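Local coordinates for glutathione transferase (Phanerochaete chrysosporium, PDB 4F0C), which binds glutathione in its oxidized disulfide form and probably catalyses glutathione-dependent reactions, as a dimeric fungal transferase of the Ure2p type, at residues 22-25 with 26-30; 69-73 with 74-78; 78-82 with 83-87; 145-148 with 149-153; 164-168 with 169-173. One frame throughout, in Å; residues are numbered along the deposited sequence.

Contact 1: 22-25 with 26-30; sequences DMLL and RELGL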
# COMPACT_ATOMS: atom_id res chain seq x y z
N ASP A 22 11.46 -8.06 -10.78
CA ASP A 22 12.32 -8.40 -11.91
C ASP A 22 13.35 -7.28 -12.19
O ASP A 22 14.55 -7.55 -12.36
CB ASP A 22 11.44 -8.69 -13.14
CG ASP A 22 12.24 -9.10 -14.38
OD1 ASP A 22 12.75 -8.20 -15.11
OD2 ASP A 22 12.34 -10.31 -14.61
N MET A 23 12.88 -6.02 -12.25
CA MET A 23 13.80 -4.88 -12.48
C MET A 23 14.92 -4.83 -11.43
O MET A 23 16.08 -4.69 -11.78
CB MET A 23 13.03 -3.56 -12.40
CG MET A 23 12.20 -3.27 -13.64
SD MET A 23 11.11 -1.85 -13.46
CE MET A 23 10.11 -2.08 -14.94
N LEU A 24 14.56 -4.91 -10.15
CA LEU A 24 15.56 -4.84 -9.09
C LEU A 24 16.56 -5.98 -9.14
O LEU A 24 17.76 -5.78 -8.96
CB LEU A 24 14.91 -4.74 -7.69
CG LEU A 24 15.93 -4.79 -6.52
CD1 LEU A 24 16.84 -3.54 -6.60
CD2 LEU A 24 15.15 -4.77 -5.21
N LEU A 25 16.07 -7.20 -9.39
CA LEU A 25 16.97 -8.35 -9.46
C LEU A 25 17.97 -8.17 -10.61
O LEU A 25 19.16 -8.48 -10.46
CB LEU A 25 16.17 -9.65 -9.65
CG LEU A 25 15.34 -10.10 -8.43
CD1 LEU A 25 14.43 -11.25 -8.84
CD2 LEU A 25 16.23 -10.52 -7.27
N ARG A 26 17.50 -7.66 -11.76
CA ARG A 26 18.41 -7.40 -12.89
C ARG A 26 19.42 -6.31 -12.55
O ARG A 26 20.58 -6.43 -12.90
CB ARG A 26 17.65 -7.05 -14.16
CG ARG A 26 16.82 -8.19 -14.73
CD ARG A 26 16.10 -7.85 -16.06
NE ARG A 26 15.07 -8.88 -16.25
CZ ARG A 26 15.27 -10.06 -16.82
NH1 ARG A 26 16.45 -10.36 -17.38
NH2 ARG A 26 14.28 -10.93 -16.86
N GLU A 27 18.95 -5.23 -11.91
CA GLU A 27 19.84 -4.12 -11.51
C GLU A 27 20.98 -4.61 -10.62
O GLU A 27 22.13 -4.17 -10.75
CB GLU A 27 19.06 -3.02 -10.75
CG GLU A 27 18.14 -2.17 -11.62
CD GLU A 27 18.87 -1.07 -12.41
OE1 GLU A 27 20.09 -1.15 -12.62
OE2 GLU A 27 18.21 -0.10 -12.83
N LEU A 28 20.66 -5.53 -9.71
CA LEU A 28 21.66 -6.05 -8.76
C LEU A 28 22.45 -7.24 -9.30
O LEU A 28 23.37 -7.71 -8.64
CB LEU A 28 21.00 -6.42 -7.42
CG LEU A 28 20.70 -5.21 -6.52
CD1 LEU A 28 19.69 -5.55 -5.39
CD2 LEU A 28 22.01 -4.64 -5.95
N GLY A 29 22.08 -7.73 -10.48
CA GLY A 29 22.81 -8.84 -11.07
C GLY A 29 22.57 -10.17 -10.35
O GLY A 29 23.39 -11.08 -10.42
N LEU A 30 21.43 -10.29 -9.67
CA LEU A 30 21.10 -11.48 -8.88
C LEU A 30 20.49 -12.59 -9.75
O LEU A 30 19.81 -12.30 -10.73
CB LEU A 30 20.13 -11.09 -7.76
CG LEU A 30 20.76 -10.20 -6.66
CD1 LEU A 30 19.71 -9.50 -5.76
CD2 LEU A 30 21.74 -11.03 -5.82
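Asp22 OD1 is gripped by two groups: Arg26 NE lies 2.7 Å from it in a nearly straight bond of 168°, and Ser216 OG of helix 211-227 also bonds it. The arginine takes the carboxylate side-on, with NE on OD1 and NH2 on OD2, the second contact being 3.0 Å. OD1 sits in the guanidinium plane at its edge, yet the two flat groups are turned 42° apart. Asp22 CG is anti to its own nitrogen (chi1 -178°), which swings the carboxylate toward the next turn, while the extended Arg26 chain passes Asp22 O. NH1 is taken by Glu215. Replacing Arg26 by an alanine is likely to leave the buried Asp22 carboxylate without its cationic mate and would take from Glu215 the salt bridge to NH1. Helix 18-28, which carries the pair, belongs to the beta-alpha-beta unit 7-11, 18-28, 32-36 of the thioredoxin-like domain. On another face Leu24 CD1 rests 3.7 Å from Leu28 CD1, the side chains side by side. The helix closes in a Schellman motif: Gly29 has positive phi, and Leu30 N returns to Leu25 O at 3.0 Å. The Leu30 and Leu25 side chains cross at about a right angle, CD1 meeting CD2.

Contact 2: 69-73 with 74-78; sequences FVVWE and SDAIL. With GDS (oxidized glutathione disulfide), chain B; SO4 (sulfate ion), chain C.
Ile77 folds back under the strand that precedes its helix, and its atoms can be followed outward. CB stands 3.7 Å from Glu73 O; CG1, anti to the carbonyl carbon (chi1 -64°), touches two backbone oxygens, Val71 O and Glu73 O, each at 3.4 Å, and passes Val71 CG1, the two side chains running in opposite directions. The terminal CD1 also reaches Val71 O and ends near Trp72 CA. Ile77 N bonds Glu73 O at 2.9 Å, nearly along the C=O axis, closing the first helical turn with Glu73 at the N-cap position. The strand-to-helix turn is the glutathione-binding corner of the thioredoxin-like domain, and here it holds the gamma-glutamyl end of the oxidized disulfide. Glu73 OE1 accepts from the ligand's amino N1 at 2.7 Å and also bonds Ser111 of the second subunit. Ser74 N points almost straight (177°) at ligand OE2, while Ser74 OG makes a very short bond to ligand OE1 and is bonded by Lys20 as well. Both carboxylate oxygens are thus held at the helix start, whose dipole probably favours the negative charge. A water joins Glu73 OE1, Asp75 N and ligand OE1. Farther back, Trp72 NE1 donates to sulfate O1 at 2.9 Å.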
# COMPACT_ATOMS: atom_id res chain seq x y z
N PHE A 69 13.37 -18.91 2.31
CA PHE A 69 12.58 -17.84 2.91
C PHE A 69 11.65 -17.22 1.86
O PHE A 69 12.06 -16.99 0.72
CB PHE A 69 13.54 -16.76 3.44
CG PHE A 69 12.91 -15.79 4.41
CD1 PHE A 69 12.89 -16.07 5.77
CD2 PHE A 69 12.38 -14.57 3.96
CE1 PHE A 69 12.35 -15.18 6.68
CE2 PHE A 69 11.82 -13.64 4.89
CZ PHE A 69 11.82 -13.95 6.24
N VAL A 70 10.39 -16.97 2.23
CA VAL A 70 9.39 -16.45 1.28
C VAL A 70 8.91 -15.07 1.69
O VAL A 70 8.59 -14.84 2.85
CB VAL A 70 8.14 -17.38 1.24
CG1 VAL A 70 7.02 -16.75 0.37
CG2 VAL A 70 8.51 -18.81 0.77
N VAL A 71 8.81 -14.15 0.72
CA VAL A 71 8.20 -12.85 0.95
C VAL A 71 7.22 -12.54 -0.19
O VAL A 71 7.49 -12.85 -1.36
CB VAL A 71 9.28 -11.73 1.04
CG1 VAL A 71 8.62 -10.36 1.30
CG2 VAL A 71 10.31 -12.04 2.15
N TRP A 72 6.08 -11.96 0.15
CA TRP A 72 5.14 -11.50 -0.87
C TRP A 72 4.79 -10.02 -0.60
O TRP A 72 5.32 -9.45 0.35
CB TRP A 72 3.92 -12.44 -0.95
CG TRP A 72 3.22 -12.75 0.42
CD1 TRP A 72 3.51 -13.80 1.30
CD2 TRP A 72 2.12 -12.03 1.01
NE1 TRP A 72 2.65 -13.74 2.41
CE2 TRP A 72 1.80 -12.66 2.25
CE3 TRP A 72 1.36 -10.92 0.61
CZ2 TRP A 72 0.76 -12.21 3.08
CZ3 TRP A 72 0.32 -10.47 1.44
CH2 TRP A 72 0.04 -11.12 2.68
N GLU A 73 3.91 -9.44 -1.42
CA GLU A 73 3.79 -7.98 -1.59
C GLU A 73 5.02 -7.48 -2.33
O GLU A 73 6.13 -7.46 -1.77
CB GLU A 73 3.56 -7.19 -0.28
CG GLU A 73 2.13 -7.32 0.28
CD GLU A 73 1.06 -6.81 -0.70
OE1 GLU A 73 1.25 -5.75 -1.32
OE2 GLU A 73 0.03 -7.50 -0.86
N SER A 74 4.83 -7.09 -3.58
CA SER A 74 5.94 -6.60 -4.41
C SER A 74 6.86 -5.61 -3.68
O SER A 74 8.08 -5.73 -3.77
CB SER A 74 5.42 -5.98 -5.73
OG SER A 74 4.53 -4.86 -5.53
N ASP A 75 6.31 -4.63 -2.94
CA ASP A 75 7.19 -3.62 -2.36
C ASP A 75 7.92 -4.14 -1.12
O ASP A 75 9.03 -3.67 -0.80
CB ASP A 75 6.44 -2.31 -2.01
CG ASP A 75 6.06 -1.51 -3.25
OD1 ASP A 75 6.40 -1.91 -4.40
OD2 ASP A 75 5.45 -0.44 -3.05
N ALA A 76 7.31 -5.08 -0.41
CA ALA A 76 8.05 -5.73 0.68
C ALA A 76 9.19 -6.59 0.14
O ALA A 76 10.26 -6.67 0.75
CB ALA A 76 7.13 -6.57 1.56
N ILE A 77 8.95 -7.26 -0.98
CA ILE A 77 10.01 -7.99 -1.67
C ILE A 77 11.19 -7.07 -2.05
O ILE A 77 12.37 -7.45 -1.85
CB ILE A 77 9.46 -8.71 -2.94
CG1 ILE A 77 8.44 -9.77 -2.52
CG2 ILE A 77 10.60 -9.37 -3.77
CD1 ILE A 77 7.66 -10.34 -3.70
N LEU A 78 10.88 -5.88 -2.55
CA LEU A 78 11.94 -4.92 -2.89
C LEU A 78 12.78 -4.58 -1.64
O LEU A 78 14.00 -4.56 -1.72
CB LEU A 78 11.39 -3.62 -3.50
CG LEU A 78 10.59 -3.73 -4.81
CD1 LEU A 78 9.97 -2.37 -5.22
CD2 LEU A 78 11.45 -4.31 -5.96
N1 GDS B . -0.30 -5.02 -3.46
CA1 GDS B . 0.06 -6.25 -4.27
C1 GDS B . 1.58 -6.22 -4.70
OE1 GDS B . 2.13 -5.11 -4.95
OE2 GDS B . 2.19 -7.33 -4.68
CB1 GDS B . -0.83 -6.38 -5.56
CG1 GDS B . -0.45 -7.64 -6.36
CD1 GDS B . -1.43 -7.81 -7.48
O1 GDS B . -2.35 -7.05 -7.73
N2 GDS B . -1.21 -8.93 -8.25
CA2 GDS B . -2.09 -9.28 -9.38
C2 GDS B . -2.72 -10.63 -9.15
O2 GDS B . -2.04 -11.56 -8.71
CB2 GDS B . -1.28 -9.43 -10.69
SG2 GDS B . -0.73 -7.81 -11.27
N3 GDS B . -4.01 -10.78 -9.53
CA3 GDS B . -4.64 -12.06 -9.38
C3 GDS B . -6.02 -11.91 -8.76
OE3 GDS B . -6.79 -12.89 -8.78
OE4 GDS B . -6.25 -10.81 -8.21
N4 GDS B . -3.47 -4.54 -8.51
CA4 GDS B . -3.60 -3.36 -7.63
C4 GDS B . -2.18 -3.00 -7.10
OE5 GDS B . -1.18 -3.24 -7.83
OE6 GDS B . -2.15 -2.48 -5.97
C5 GDS B . -4.29 -4.69 -9.61
O5 GDS B . -5.15 -3.87 -9.94
CA5 GDS B . -4.09 -5.92 -10.47
N5 GDS B . -5.36 -6.30 -11.15
CB5 GDS B . -3.01 -5.59 -11.51
SG5 GDS B . -2.44 -7.11 -12.36
CA6 GDS B . -8.42 -8.56 -9.53
C6 GDS B . -9.55 -7.46 -9.57
OE7 GDS B . -10.73 -7.80 -9.34
OE8 GDS B . -9.19 -6.29 -9.83
N6 GDS B . -8.88 -9.71 -8.76
CB6 GDS B . -8.06 -8.92 -11.00
CG6 GDS B . -7.22 -7.83 -11.69
CD6 GDS B . -5.93 -7.58 -10.93
O6 GDS B . -5.35 -8.39 -10.20
S SO4 C . 3.32 -15.27 6.43
O1 SO4 C . 3.12 -14.58 5.15
O2 SO4 C . 4.70 -15.69 6.57
O3 SO4 C . 3.16 -14.40 7.62
O4 SO4 C . 2.38 -16.35 6.48
O HOH W 1 3.42 -4.11 -2.32

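Contact 3: 78-82 with 83-87; sequences LLYIV and EKYDP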
# COMPACT_ATOMS: atom_id res chain seq x y z
N LEU A 78 10.88 -5.88 -2.55
CA LEU A 78 11.94 -4.92 -2.89
C LEU A 78 12.78 -4.58 -1.64
O LEU A 78 14.00 -4.56 -1.72
CB LEU A 78 11.39 -3.62 -3.50
CG LEU A 78 10.59 -3.73 -4.81
CD1 LEU A 78 9.97 -2.37 -5.22
CD2 LEU A 78 11.45 -4.31 -5.96
N LEU A 79 12.11 -4.33 -0.52
CA LEU A 79 12.80 -4.04 0.73
C LEU A 79 13.65 -5.21 1.18
O LEU A 79 14.77 -5.01 1.64
CB LEU A 79 11.78 -3.63 1.83
CG LEU A 79 11.28 -2.19 1.59
CD1 LEU A 79 9.94 -1.96 2.30
CD2 LEU A 79 12.35 -1.15 2.08
N TYR A 80 13.11 -6.43 1.08
CA TYR A 80 13.83 -7.64 1.49
C TYR A 80 15.13 -7.73 0.69
O TYR A 80 16.21 -7.91 1.25
CB TYR A 80 12.99 -8.90 1.22
CG TYR A 80 13.75 -10.22 1.44
CD1 TYR A 80 13.88 -10.77 2.72
CD2 TYR A 80 14.33 -10.89 0.36
CE1 TYR A 80 14.60 -11.98 2.93
CE2 TYR A 80 15.07 -12.09 0.56
CZ TYR A 80 15.18 -12.62 1.83
OH TYR A 80 15.87 -13.81 2.02
N ILE A 81 15.01 -7.57 -0.62
CA ILE A 81 16.18 -7.71 -1.48
C ILE A 81 17.26 -6.67 -1.16
O ILE A 81 18.46 -7.01 -1.07
CB ILE A 81 15.79 -7.64 -2.96
CG1 ILE A 81 14.95 -8.87 -3.32
CG2 ILE A 81 17.08 -7.61 -3.85
CD1 ILE A 81 14.27 -8.77 -4.68
N VAL A 82 16.87 -5.41 -0.99
CA VAL A 82 17.92 -4.41 -0.70
C VAL A 82 18.48 -4.53 0.72
O VAL A 82 19.68 -4.25 0.93
CB VAL A 82 17.52 -2.93 -1.00
CG1 VAL A 82 17.23 -2.75 -2.50
CG2 VAL A 82 16.35 -2.45 -0.12
N GLU A 83 17.66 -4.90 1.70
CA GLU A 83 18.21 -5.10 3.03
C GLU A 83 19.30 -6.18 3.04
O GLU A 83 20.37 -6.02 3.64
CB GLU A 83 17.09 -5.41 4.04
CG GLU A 83 16.33 -4.15 4.45
CD GLU A 83 17.14 -3.27 5.40
OE1 GLU A 83 16.83 -2.07 5.52
OE2 GLU A 83 18.08 -3.78 6.04
N LYS A 84 19.04 -7.27 2.34
CA LYS A 84 19.96 -8.40 2.44
C LYS A 84 21.04 -8.46 1.37
O LYS A 84 22.07 -9.07 1.58
CB LYS A 84 19.17 -9.74 2.46
CG LYS A 84 18.57 -10.03 3.84
CD LYS A 84 18.03 -11.47 3.98
CE LYS A 84 19.04 -12.57 3.70
NZ LYS A 84 20.08 -12.80 4.76
N TYR A 85 20.79 -7.84 0.22
CA TYR A 85 21.64 -8.03 -0.96
C TYR A 85 22.01 -6.73 -1.69
O TYR A 85 22.44 -6.76 -2.85
CB TYR A 85 20.98 -9.01 -1.94
CG TYR A 85 20.65 -10.35 -1.30
CD1 TYR A 85 21.68 -11.22 -0.91
CD2 TYR A 85 19.33 -10.72 -1.03
CE1 TYR A 85 21.39 -12.44 -0.31
CE2 TYR A 85 19.02 -11.94 -0.44
CZ TYR A 85 20.07 -12.79 -0.05
OH TYR A 85 19.81 -14.02 0.54
N ASP A 86 21.92 -5.61 -0.99
CA ASP A 86 22.43 -4.34 -1.51
C ASP A 86 23.35 -3.67 -0.48
O ASP A 86 23.05 -2.56 0.02
CB ASP A 86 21.23 -3.42 -1.91
CG ASP A 86 21.69 -2.13 -2.60
OD1 ASP A 86 22.80 -2.12 -3.20
OD2 ASP A 86 20.91 -1.15 -2.59
N PRO A 87 24.46 -4.35 -0.11
CA PRO A 87 25.28 -3.84 1.00
C PRO A 87 25.99 -2.52 0.66
O PRO A 87 26.40 -1.78 1.56
CB PRO A 87 26.31 -4.97 1.23
CG PRO A 87 26.42 -5.63 -0.12
CD PRO A 87 24.99 -5.63 -0.64
O HOH W 2 21.35 -2.73 2.15
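Tyr80 and Lys84 cross one turn apart, with Lys84 CD 3.6 Å from Tyr80 CE1 and close to the phenol oxygen. Tyr80 reaches forward because its ring carbon CG is anti to the backbone nitrogen (chi1 172°); the lysine chain bends at its last two torsions, and its ammonium forms a cation-pi pair with Tyr66. On the other flank, Tyr80 CE2 approaches the edge of the Tyr85 ring, 4.1 Å from Tyr85 CE2. Both hydroxyls converge on Asp63 OD2, which ties the end of the helix to the neighbouring strand 60-63. A leucine in place of Tyr80 would probably deprive Asp63 of one of its two phenol partners and open a gap beside the Lys84 methylenes and the Tyr85 ring edge.

This is the last part of helix 74-85, the helix that follows the sheet in the thioredoxin-like domain and packs against helix 18-28 through Ile81. The packing is firm along the buried side, where Val82 CB meets Asp86 CB at 3.9 Å, the side chains lying side by side, and where Ile168 covers the valine. The Asp86 carboxylate is turned to the following loop, held by Ser92 OG and by the backbone nitrogens of Lys90 and Phe91. The helical ladder frays toward this end: the bond from Tyr85 N to Ile81 O bends to 135°, and that from Asp86 N to Val82 O is weak. On the looser side Glu83 is exposed, though Phe96 of the second subunit touches Glu83 and Lys84, and a water bridges Val82 O and Asp86 O.

Contact 4: 145-148 with 149-153; sequences LRVF and GVLES
Arg146 NH1 lies 3.5 Å from Val150 CG2, one turn further along the helix, and the two side chains run side by side in the same direction. Val150 CG2, anti to the carbonyl carbon, also rests on Arg146 O at 3.4 Å, so this one methyl fills the angle between the arginine's backbone and its guanidinium. Arg146 gets there by leaving the backbone with CG opposite N (chi1 -166°) and then bending at chi3 (64°), which brings NH1 alongside the valine methyl. A second pair, Val147 and Leu151, repeats the four-residue spacing: Val147 CG1 meets Leu151 CD1 at 4.1 Å, again with both side chains pointing alike, while Leu151 CG sits against Val147 O.

Beneath these pairs runs the regular ladder of helix 134-155, a long helix of the all-helical C-terminal domain of the glutathione transferase fold. Leu151 N to Val147 O is its straightest rung here, at 3.0 Å and 171°. Gly149 gives its nitrogen to Leu145 O at 2.9 Å, and Ser153 OG turns back to Val150 O at 2.6 Å.

The next shell fixes the side chains. Glu143 holds Arg146 NH2 in a salt bridge, and Asn55 of the second subunit accepts from the same nitrogen, so the arginine spans the dimer interface; Lys45 of that subunit is a like charge nearby. On the inner side, Phe148 meets the Phe197 ring edge-to-face and packs on helix 174-184, whereas Phe108 of helix 96-126 covers both valines. Glu152 turns to the start of helix 198-209, its carboxylate bonded to Ser199 OG and Val200 N.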
# COMPACT_ATOMS: atom_id res chain seq x y z
N LEU A 145 -3.91 11.01 -13.18
CA LEU A 145 -3.39 12.37 -13.43
C LEU A 145 -3.07 13.08 -12.11
O LEU A 145 -2.12 13.88 -12.04
CB LEU A 145 -4.38 13.20 -14.24
CG LEU A 145 -4.80 12.64 -15.61
CD1 LEU A 145 -5.67 13.65 -16.36
CD2 LEU A 145 -3.52 12.32 -16.39
N ARG A 146 -3.88 12.81 -11.08
CA ARG A 146 -3.64 13.44 -9.78
C ARG A 146 -2.30 12.97 -9.22
O ARG A 146 -1.48 13.77 -8.72
CB ARG A 146 -4.77 13.17 -8.77
CG ARG A 146 -4.69 14.10 -7.53
CD ARG A 146 -5.53 13.56 -6.33
NE ARG A 146 -4.99 12.30 -5.83
CZ ARG A 146 -3.97 12.19 -4.98
NH1 ARG A 146 -3.35 13.29 -4.50
NH2 ARG A 146 -3.57 10.99 -4.61
N VAL A 147 -2.06 11.66 -9.29
CA VAL A 147 -0.81 11.09 -8.82
C VAL A 147 0.37 11.63 -9.63
O VAL A 147 1.40 11.96 -9.06
CB VAL A 147 -0.85 9.54 -8.83
CG1 VAL A 147 0.58 8.91 -8.65
CG2 VAL A 147 -1.88 9.03 -7.75
N PHE A 148 0.20 11.71 -10.95
CA PHE A 148 1.21 12.37 -11.80
C PHE A 148 1.49 13.80 -11.31
O PHE A 148 2.65 14.22 -11.26
CB PHE A 148 0.74 12.44 -13.25
CG PHE A 148 0.88 11.15 -14.02
CD1 PHE A 148 1.56 10.06 -13.48
CD2 PHE A 148 0.34 11.03 -15.30
CE1 PHE A 148 1.67 8.87 -14.21
CE2 PHE A 148 0.45 9.85 -16.03
CZ PHE A 148 1.11 8.78 -15.49
N GLY A 149 0.44 14.54 -10.97
CA GLY A 149 0.58 15.91 -10.44
C GLY A 149 1.40 15.94 -9.14
O GLY A 149 2.27 16.79 -8.94
N VAL A 150 1.12 15.00 -8.26
CA VAL A 150 1.86 14.89 -7.00
C VAL A 150 3.35 14.63 -7.28
O VAL A 150 4.25 15.32 -6.73
CB VAL A 150 1.26 13.77 -6.09
CG1 VAL A 150 2.21 13.48 -4.88
CG2 VAL A 150 -0.16 14.16 -5.61
N LEU A 151 3.63 13.66 -8.14
CA LEU A 151 5.02 13.33 -8.50
C LEU A 151 5.68 14.53 -9.17
O LEU A 151 6.84 14.85 -8.90
CB LEU A 151 5.07 12.09 -9.41
CG LEU A 151 4.69 10.78 -8.71
CD1 LEU A 151 4.48 9.66 -9.75
CD2 LEU A 151 5.77 10.39 -7.68
N GLU A 152 4.93 15.24 -10.01
CA GLU A 152 5.44 16.44 -10.67
C GLU A 152 5.86 17.51 -9.66
O GLU A 152 6.92 18.15 -9.82
CB GLU A 152 4.38 17.01 -11.61
CG GLU A 152 4.85 18.24 -12.43
CD GLU A 152 5.89 17.91 -13.48
OE1 GLU A 152 5.95 16.76 -13.93
OE2 GLU A 152 6.66 18.82 -13.85
N SER A 153 5.03 17.70 -8.64
CA SER A 153 5.26 18.73 -7.62
C SER A 153 6.57 18.51 -6.87
O SER A 153 7.18 19.47 -6.42
CB SER A 153 4.08 18.84 -6.63
OG SER A 153 4.05 17.74 -5.71

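Contact 5: 164-168 with 169-173; sequences DKLTI and ADISF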
# COMPACT_ATOMS: atom_id res chain seq x y z
N ASP A 164 18.50 12.09 -2.92
CA ASP A 164 19.15 12.52 -4.16
C ASP A 164 19.93 11.38 -4.82
O ASP A 164 20.98 11.60 -5.43
CB ASP A 164 20.07 13.74 -3.93
CG ASP A 164 19.30 15.03 -3.71
OD1 ASP A 164 18.07 15.08 -3.98
OD2 ASP A 164 19.92 16.03 -3.30
N LYS A 165 19.41 10.16 -4.70
CA LYS A 165 20.01 9.04 -5.39
C LYS A 165 18.91 8.08 -5.82
O LYS A 165 17.85 7.98 -5.19
CB LYS A 165 21.01 8.33 -4.48
CG LYS A 165 20.38 7.79 -3.20
CD LYS A 165 21.41 7.21 -2.19
CE LYS A 165 21.88 5.82 -2.60
NZ LYS A 165 22.88 5.28 -1.66
N LEU A 166 19.16 7.36 -6.90
CA LEU A 166 18.21 6.35 -7.35
C LEU A 166 18.04 5.29 -6.26
O LEU A 166 19.03 4.77 -5.75
CB LEU A 166 18.76 5.70 -8.63
CG LEU A 166 18.07 4.41 -9.05
CD1 LEU A 166 16.68 4.74 -9.54
CD2 LEU A 166 18.90 3.73 -10.17
N THR A 167 16.79 4.97 -5.90
CA THR A 167 16.52 3.85 -4.96
C THR A 167 15.31 3.03 -5.42
O THR A 167 14.66 3.34 -6.42
CB THR A 167 16.19 4.35 -3.53
OG1 THR A 167 14.95 5.08 -3.54
CG2 THR A 167 17.32 5.26 -2.99
N ILE A 168 14.99 1.98 -4.67
CA ILE A 168 13.80 1.20 -4.96
C ILE A 168 12.52 2.06 -4.85
O ILE A 168 11.50 1.68 -5.41
CB ILE A 168 13.69 -0.07 -4.09
CG1 ILE A 168 13.91 0.27 -2.59
CG2 ILE A 168 14.73 -1.10 -4.58
CD1 ILE A 168 13.38 -0.86 -1.63
N ALA A 169 12.58 3.19 -4.14
CA ALA A 169 11.39 4.06 -4.13
C ALA A 169 11.07 4.48 -5.56
O ALA A 169 9.93 4.37 -5.99
CB ALA A 169 11.54 5.29 -3.23
N ASP A 170 12.08 4.93 -6.32
CA ASP A 170 11.84 5.33 -7.71
C ASP A 170 11.46 4.13 -8.55
O ASP A 170 10.51 4.20 -9.35
CB ASP A 170 13.09 6.00 -8.31
CG ASP A 170 13.64 7.11 -7.42
OD1 ASP A 170 13.09 8.23 -7.48
OD2 ASP A 170 14.57 6.83 -6.62
N ILE A 171 12.20 3.03 -8.37
CA ILE A 171 12.00 1.88 -9.25
C ILE A 171 10.58 1.34 -9.11
O ILE A 171 9.97 0.90 -10.09
CB ILE A 171 13.04 0.77 -8.97
CG1 ILE A 171 14.46 1.29 -9.30
CG2 ILE A 171 12.73 -0.51 -9.78
CD1 ILE A 171 15.56 0.30 -8.84
N SER A 172 10.05 1.40 -7.89
CA SER A 172 8.75 0.81 -7.59
C SER A 172 7.61 1.42 -8.41
O SER A 172 6.60 0.76 -8.63
CB SER A 172 8.43 0.93 -6.07
OG SER A 172 8.07 2.28 -5.77
N PHE A 173 7.79 2.66 -8.88
CA PHE A 173 6.75 3.36 -9.64
C PHE A 173 6.78 3.08 -11.14
O PHE A 173 5.82 3.43 -11.85
CB PHE A 173 6.88 4.90 -9.49
CG PHE A 173 6.40 5.44 -8.18
CD1 PHE A 173 5.11 5.94 -8.05
CD2 PHE A 173 7.24 5.49 -7.07
CE1 PHE A 173 4.67 6.45 -6.83
CE2 PHE A 173 6.80 5.99 -5.86
CZ PHE A 173 5.51 6.50 -5.74
O HOH W 3 15.16 7.74 -4.24
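Thr167 N donates to Asp170 OD2 at 3.0 Å in a nearly straight bond (166°), using the anti lone pair of that oxygen. Thr167 OG1 in turn caps Ala169 N, 3.1 Å away and more bent, and Thr167 and Asp170 form a capping box at the start of helix 168-172. Thr167 OG1 is placed between its own N and carbonyl carbon (chi1 66°), which brings it over the first turn and within 3.4 Å of Ala169 CB. Ile171 N donates to Thr167 O at 3.2 Å, in the carbonyl plane, and the same oxygen takes a weak bond from the Asp170 backbone. A water hydrogen-bonded to Thr167 OG1 also bonds Asp170 OD2 and Lys165 O. The other carboxylate oxygen, Asp170 OD1, is bonded by Trp203 NE1 and Leu161 N. Ser172 OG donates to Ala169 O at 2.8 Å within the helix. Leu166 CD1 lies 4.0 Å from Asp170 CB, and the Leu166 side chain crosses that of Ile171 at about a right angle, a hydrophobic staple across the box. Such a box is the N-capping element known in the C-terminal domain of glutathione transferases. With several donors facing it, the buried Asp170 carboxylate probably remains ionised, its charge stabilised by the helix N-terminus and the donors around it.

Contacts 1, 2, 3 and 5 form one packed group, and contact 4 lies at its edge, touching only contact 5 among them, through Leu151 and Phe173. Contacts 2 and 3 share Leu78 on helix 74-85, and Phe69 CD2 meets Tyr80 CE1 at 3.6 Å. Contact 1 lies against that helix through Leu28 CD1 and Ile81 CG2, 3.7 Å apart. Ile168 of contact 5 joins the two domains: its CG2 reaches Val82 CG1 at 3.6 Å and Leu24 CD2 at 3.8 Å. Contact 4 is about 26 Å from contact 2 between centres. Contact 2 holds the glutathione disulfide directly, whereas the Arg146 side chain of contact 4 lies about 6 Å from a bound disulfide.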